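Local coordinates for protein glcnac-alpha-1,4-gal-releasing endo-beta-galactosidase (Clostridium perfringens, PDB 1UPS) that probably hydrolyses O-glycosyl bonds as a calcium-binding family 16 glycoside hydrolase, an endo-beta-galactosidase that releases GlcNAc-alpha-1,4-Gal, at residues Lys127-Ser138 against Pro210-Trp221. Sequence-based numbering, arbitrary orientation.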
loop_
_atom_site.group_PDB
_atom_site.type_symbol
_atom_site.label_atom_id
_atom_site.label_comp_id
_atom_site.label_asym_id
_atom_site.label_seq_id
_atom_site.Cartn_x
_atom_site.Cartn_y
_atom_site.Cartn_z
ATOM N N LYS A 127 -7.740 -13.958 -1.486
ATOM C CA LYS A 127 -6.958 -13.318 -2.546
ATOM C C LYS A 127 -7.812 -12.216 -3.186
ATOM O O LYS A 127 -8.918 -12.490 -3.676
ATOM C CB LYS A 127 -6.535 -14.365 -3.590
ATOM C CG LYS A 127 -5.799 -13.797 -4.814
ATOM C CD LYS A 127 -5.411 -14.883 -5.855
ATOM C CE LYS A 127 -6.625 -15.573 -6.457
ATOM N NZ LYS A 127 -6.238 -16.788 -7.250
ATOM N N TYR A 128 -7.268 -10.990 -3.183
ATOM C CA TYR A 128 -7.894 -9.767 -3.723
ATOM C C TYR A 128 -9.019 -9.200 -2.865
ATOM O O TYR A 128 -9.656 -9.925 -2.098
ATOM C CB TYR A 128 -8.389 -9.938 -5.170
ATOM C CG TYR A 128 -7.347 -10.531 -6.103
ATOM C CD1 TYR A 128 -7.694 -11.538 -7.007
ATOM C CD2 TYR A 128 -6.021 -10.089 -6.071
ATOM C CE1 TYR A 128 -6.752 -12.086 -7.858
ATOM C CE2 TYR A 128 -5.055 -10.641 -6.927
ATOM C CZ TYR A 128 -5.433 -11.645 -7.812
ATOM O OH TYR A 128 -4.491 -12.193 -8.663
ATOM N N GLY A 129 -9.260 -7.900 -3.017
ATOM C CA GLY A 129 -10.400 -7.267 -2.358
ATOM C C GLY A 129 -10.087 -5.867 -1.867
ATOM O O GLY A 129 -8.978 -5.353 -2.086
ATOM N N TYR A 130 -11.074 -5.263 -1.197
ATOM C CA TYR A 130 -10.926 -3.937 -0.592
ATOM C C TYR A 130 -10.869 -4.128 0.926
ATOM O O TYR A 130 -11.846 -4.560 1.541
ATOM C CB TYR A 130 -12.129 -3.028 -0.976
ATOM C CG TYR A 130 -11.865 -1.557 -0.656
ATOM C CD1 TYR A 130 -12.041 -1.051 0.635
ATOM C CD2 TYR A 130 -11.383 -0.694 -1.632
ATOM C CE1 TYR A 130 -11.762 0.303 0.937
ATOM C CE2 TYR A 130 -11.099 0.643 -1.341
ATOM C CZ TYR A 130 -11.297 1.139 -0.063
ATOM O OH TYR A 130 -11.014 2.471 0.185
ATOM N N PHE A 131 -9.704 -3.856 1.515
ATOM C CA PHE A 131 -9.438 -4.146 2.929
ATOM C C PHE A 131 -9.380 -2.844 3.701
ATOM O O PHE A 131 -8.749 -1.907 3.229
ATOM C CB PHE A 131 -8.062 -4.809 3.029
ATOM C CG PHE A 131 -7.991 -6.158 2.358
ATOM C CD1 PHE A 131 -7.957 -6.270 0.966
ATOM C CD2 PHE A 131 -7.987 -7.323 3.131
ATOM C CE1 PHE A 131 -7.913 -7.544 0.351
ATOM C CE2 PHE A 131 -7.942 -8.586 2.539
ATOM C CZ PHE A 131 -7.901 -8.707 1.150
ATOM N N GLU A 132 -10.012 -2.770 4.876
ATOM C CA GLU A 132 -10.084 -1.478 5.562
ATOM C C GLU A 132 -10.044 -1.639 7.068
ATOM O O GLU A 132 -10.679 -2.559 7.611
ATOM C CB GLU A 132 -11.382 -0.762 5.145
ATOM C CG GLU A 132 -11.623 0.608 5.786
ATOM C CD GLU A 132 -12.862 1.284 5.206
ATOM O OE1 GLU A 132 -13.810 1.589 5.985
ATOM O OE2 GLU A 132 -12.903 1.511 3.968
ATOM N N ILE A 133 -9.292 -0.769 7.747
ATOM C CA ILE A 133 -9.435 -0.629 9.194
ATOM C C ILE A 133 -9.690 0.831 9.540
ATOM O O ILE A 133 -9.385 1.744 8.747
ATOM C CB ILE A 133 -8.203 -1.165 9.978
ATOM C CG1 ILE A 133 -6.967 -0.246 9.778
ATOM C CG2 ILE A 133 -7.959 -2.668 9.629
ATOM C CD1 ILE A 133 -5.715 -0.611 10.695
ATOM N N ARG A 134 -10.253 1.045 10.726
ATOM C CA ARG A 134 -10.355 2.379 11.275
ATOM C C ARG A 134 -9.613 2.300 12.597
ATOM O O ARG A 134 -9.905 1.435 13.417
ATOM C CB ARG A 134 -11.828 2.760 11.479
ATOM C CG ARG A 134 -12.037 4.132 12.100
ATOM C CD ARG A 134 -13.506 4.600 11.954
ATOM N NE ARG A 134 -13.749 5.942 12.481
ATOM C CZ ARG A 134 -14.141 6.208 13.730
ATOM N NH1 ARG A 134 -14.309 5.225 14.601
ATOM N NH2 ARG A 134 -14.373 7.470 14.115
ATOM N N ALA A 135 -8.609 3.155 12.781
ATOM C CA ALA A 135 -7.686 2.968 13.893
ATOM C C ALA A 135 -7.166 4.293 14.417
ATOM O O ALA A 135 -7.092 5.265 13.671
ATOM C CB ALA A 135 -6.475 2.059 13.436
ATOM N N LYS A 136 -6.795 4.310 15.701
ATOM C CA LYS A 136 -6.125 5.429 16.349
ATOM C C LYS A 136 -4.786 4.884 16.854
ATOM O O LYS A 136 -4.752 3.902 17.616
ATOM C CB LYS A 136 -6.971 5.956 17.508
ATOM C CG LYS A 136 -6.260 7.014 18.354
ATOM C CD LYS A 136 -7.214 7.846 19.190
ATOM C CE LYS A 136 -7.935 7.083 20.276
ATOM N NZ LYS A 136 -9.012 8.002 20.857
ATOM N N LEU A 137 -3.694 5.514 16.415
ATOM C CA LEU A 137 -2.349 4.966 16.633
ATOM C C LEU A 137 -1.797 5.326 18.012
ATOM O O LEU A 137 -2.341 6.201 18.704
ATOM C CB LEU A 137 -1.389 5.460 15.548
ATOM C CG LEU A 137 -1.825 5.252 14.083
ATOM C CD1 LEU A 137 -0.672 5.563 13.145
ATOM C CD2 LEU A 137 -2.326 3.859 13.826
ATOM N N SER A 138 -0.736 4.624 18.419
ATOM C CA SER A 138 -0.126 4.881 19.717
ATOM C C SER A 138 0.264 6.337 19.901
ATOM O O SER A 138 0.826 6.934 18.994
ATOM C CB SER A 138 1.141 4.033 19.885
ATOM O OG SER A 138 1.736 4.296 21.158
ATOM N N PRO A 210 -2.909 11.319 13.314
ATOM C CA PRO A 210 -3.151 9.882 13.502
ATOM C C PRO A 210 -3.004 9.336 14.934
ATOM O O PRO A 210 -3.635 8.323 15.196
ATOM C CB PRO A 210 -2.114 9.233 12.570
ATOM C CG PRO A 210 -2.031 10.245 11.429
ATOM C CD PRO A 210 -1.958 11.569 12.210
ATOM N N THR A 211 -2.218 9.975 15.806
ATOM C CA THR A 211 -1.996 9.451 17.170
ATOM C C THR A 211 -2.983 9.966 18.229
ATOM O O THR A 211 -2.933 9.540 19.391
ATOM C CB THR A 211 -0.545 9.701 17.659
ATOM O OG1 THR A 211 -0.304 11.122 17.818
ATOM C CG2 THR A 211 0.474 9.235 16.614
ATOM N N SER A 212 -3.899 10.849 17.827
ATOM C CA SER A 212 -4.943 11.325 18.749
ATOM C C SER A 212 -6.366 11.163 18.211
ATOM O O SER A 212 -7.351 11.516 18.899
ATOM C CB SER A 212 -4.706 12.793 19.132
ATOM O OG SER A 212 -4.952 13.645 18.024
ATOM N N GLU A 213 -6.473 10.653 16.986
ATOM C CA GLU A 213 -7.754 10.555 16.262
ATOM C C GLU A 213 -7.895 9.202 15.549
ATOM O O GLU A 213 -6.907 8.612 15.114
ATOM C CB GLU A 213 -7.825 11.656 15.193
ATOM C CG GLU A 213 -7.740 13.070 15.753
ATOM C CD GLU A 213 -7.341 14.119 14.721
ATOM O OE1 GLU A 213 -7.219 15.291 15.131
ATOM O OE2 GLU A 213 -7.144 13.788 13.524
ATOM N N TYR A 214 -9.133 8.737 15.383
ATOM C CA TYR A 214 -9.376 7.608 14.496
ATOM C C TYR A 214 -9.313 8.093 13.052
ATOM O O TYR A 214 -9.914 9.138 12.714
ATOM C CB TYR A 214 -10.750 6.998 14.743
ATOM C CG TYR A 214 -10.773 6.133 15.968
ATOM C CD1 TYR A 214 -10.374 4.788 15.908
ATOM C CD2 TYR A 214 -11.167 6.662 17.196
ATOM C CE1 TYR A 214 -10.416 3.969 17.065
ATOM C CE2 TYR A 214 -11.206 5.870 18.345
ATOM C CZ TYR A 214 -10.810 4.530 18.277
ATOM O OH TYR A 214 -10.847 3.762 19.429
ATOM N N HIS A 215 -8.588 7.336 12.221
ATOM C CA HIS A 215 -8.583 7.547 10.772
ATOM C C HIS A 215 -8.775 6.222 10.057
ATOM O O HIS A 215 -8.667 5.168 10.673
ATOM C CB HIS A 215 -7.312 8.277 10.328
ATOM C CG HIS A 215 -7.288 9.692 10.796
ATOM N ND1 HIS A 215 -7.855 10.717 10.067
ATOM C CD2 HIS A 215 -6.880 10.238 11.967
ATOM C CE1 HIS A 215 -7.745 11.848 10.748
ATOM N NE2 HIS A 215 -7.163 11.584 11.907
ATOM N N ILE A 216 -9.130 6.288 8.778
ATOM C CA ILE A 216 -9.419 5.090 8.009
ATOM C C ILE A 216 -8.233 4.806 7.085
ATOM O O ILE A 216 -7.780 5.688 6.340
ATOM C CB ILE A 216 -10.776 5.242 7.207
ATOM C CG1 ILE A 216 -11.955 5.444 8.183
ATOM C CG2 ILE A 216 -11.042 4.015 6.365
ATOM C CD1 ILE A 216 -13.343 5.596 7.503
ATOM N N TYR A 217 -7.748 3.567 7.141
ATOM C CA TYR A 217 -6.649 3.087 6.306
ATOM C C TYR A 217 -7.180 1.928 5.483
ATOM O O TYR A 217 -7.813 1.021 6.019
ATOM C CB TYR A 217 -5.483 2.589 7.191
ATOM C CG TYR A 217 -4.963 3.675 8.117
ATOM C CD1 TYR A 217 -5.439 3.793 9.425
ATOM C CD2 TYR A 217 -4.008 4.592 7.672
ATOM C CE1 TYR A 217 -4.949 4.802 10.292
ATOM C CE2 TYR A 217 -3.517 5.599 8.512
ATOM C CZ TYR A 217 -4.008 5.696 9.819
ATOM O OH TYR A 217 -3.537 6.687 10.646
ATOM N N ALA A 218 -6.919 1.945 4.185
ATOM C CA ALA A 218 -7.442 0.888 3.321
ATOM C C ALA A 218 -6.485 0.542 2.194
ATOM O O ALA A 218 -5.670 1.374 1.768
ATOM C CB ALA A 218 -8.837 1.277 2.746
ATOM N N MET A 219 -6.590 -0.705 1.741
ATOM C CA MET A 219 -5.874 -1.176 0.571
ATOM C C MET A 219 -6.837 -1.914 -0.353
ATOM O O MET A 219 -7.539 -2.846 0.072
ATOM C CB MET A 219 -4.732 -2.132 0.968
ATOM C CG MET A 219 -4.112 -2.827 -0.271
ATOM S SD MET A 219 -2.909 -4.111 0.190
ATOM C CE MET A 219 -3.994 -5.363 0.789
ATOM N N GLU A 220 -6.846 -1.525 -1.626
ATOM C CA GLU A 220 -7.502 -2.350 -2.633
ATOM C C GLU A 220 -6.436 -3.138 -3.382
ATOM O O GLU A 220 -5.527 -2.565 -3.999
ATOM C CB GLU A 220 -8.370 -1.526 -3.608
ATOM C CG GLU A 220 -9.182 -2.447 -4.525
ATOM C CD GLU A 220 -10.514 -1.859 -4.981
ATOM O OE1 GLU A 220 -11.540 -2.573 -4.942
ATOM O OE2 GLU A 220 -10.533 -0.693 -5.387
ATOM N N TRP A 221 -6.552 -4.458 -3.288
ATOM C CA TRP A 221 -5.587 -5.393 -3.857
ATOM C C TRP A 221 -6.296 -6.062 -5.030
ATOM O O TRP A 221 -7.282 -6.771 -4.850
ATOM C CB TRP A 221 -5.168 -6.394 -2.770
ATOM C CG TRP A 221 -4.475 -7.683 -3.209
ATOM C CD1 TRP A 221 -3.735 -7.917 -4.350
ATOM C CD2 TRP A 221 -4.446 -8.890 -2.466
ATOM N NE1 TRP A 221 -3.260 -9.212 -4.348
ATOM C CE2 TRP A 221 -3.690 -9.837 -3.208
ATOM C CE3 TRP A 221 -5.011 -9.289 -1.245
ATOM C CZ2 TRP A 221 -3.495 -11.155 -2.772
ATOM C CZ3 TRP A 221 -4.800 -10.587 -0.801
ATOM C CH2 TRP A 221 -4.045 -11.507 -1.567
HETATM O O HOH W 1 -4.994 7.021 12.986
#
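Trp221 turns its CG anti to the backbone N (chi1 164°), which brings one face of the indole, toward its rim, against the backbone at Lys127 C and Tyr128 N. This closes one end of an antiparallel strand pair, 129-136 with 215-221, in a sheet of the family 16 beta-sandwich. Tyr128 has CG beside its own backbone N, which lets its ring edge turn to the indole face in a T-shaped pair, with planes at 73°. CD2 of Tyr128 comes to 3.4 Å from NE1 of Trp221. Paired backbone hydrogen bonds join Gly129 with Trp221, Phe131 with Met219, Ile133 with Tyr217 and Ala135 with His215. Phe131, Ile133, Met219 and Trp221 share one face of the sheet. There Phe131 joins the aromatic cluster, CE1 lying 3.7 Å from CE3 of Trp221. It also packs on Trp148 and Met150 of strand 145-152, in the other sheet.

The opposite face carries Tyr130, Glu132, Arg134 and Ile216. CG2 of Ile216 sits 3.5 Å from CD of Glu132, whose OE1 is hydrogen-bonded to Tyr273 OH. The extended Arg134 chain places its guanidinium nearly parallel to the Tyr214 ring, 11° between planes, with CB of Tyr214 over the guanidinium centre. NH1 lies over one ring face and forms a salt bridge with Asp272, a calcium ligand, so Arg134 is second shell to the metal. CB of Lys136 makes a CH-pi contact over the opposite face, 3.9 Å from the Tyr214 ring centroid. At the far end, a water hydrogen-bonds Ala135 O, Pro210 O and Tyr217 OH, the last at 2.8 Å.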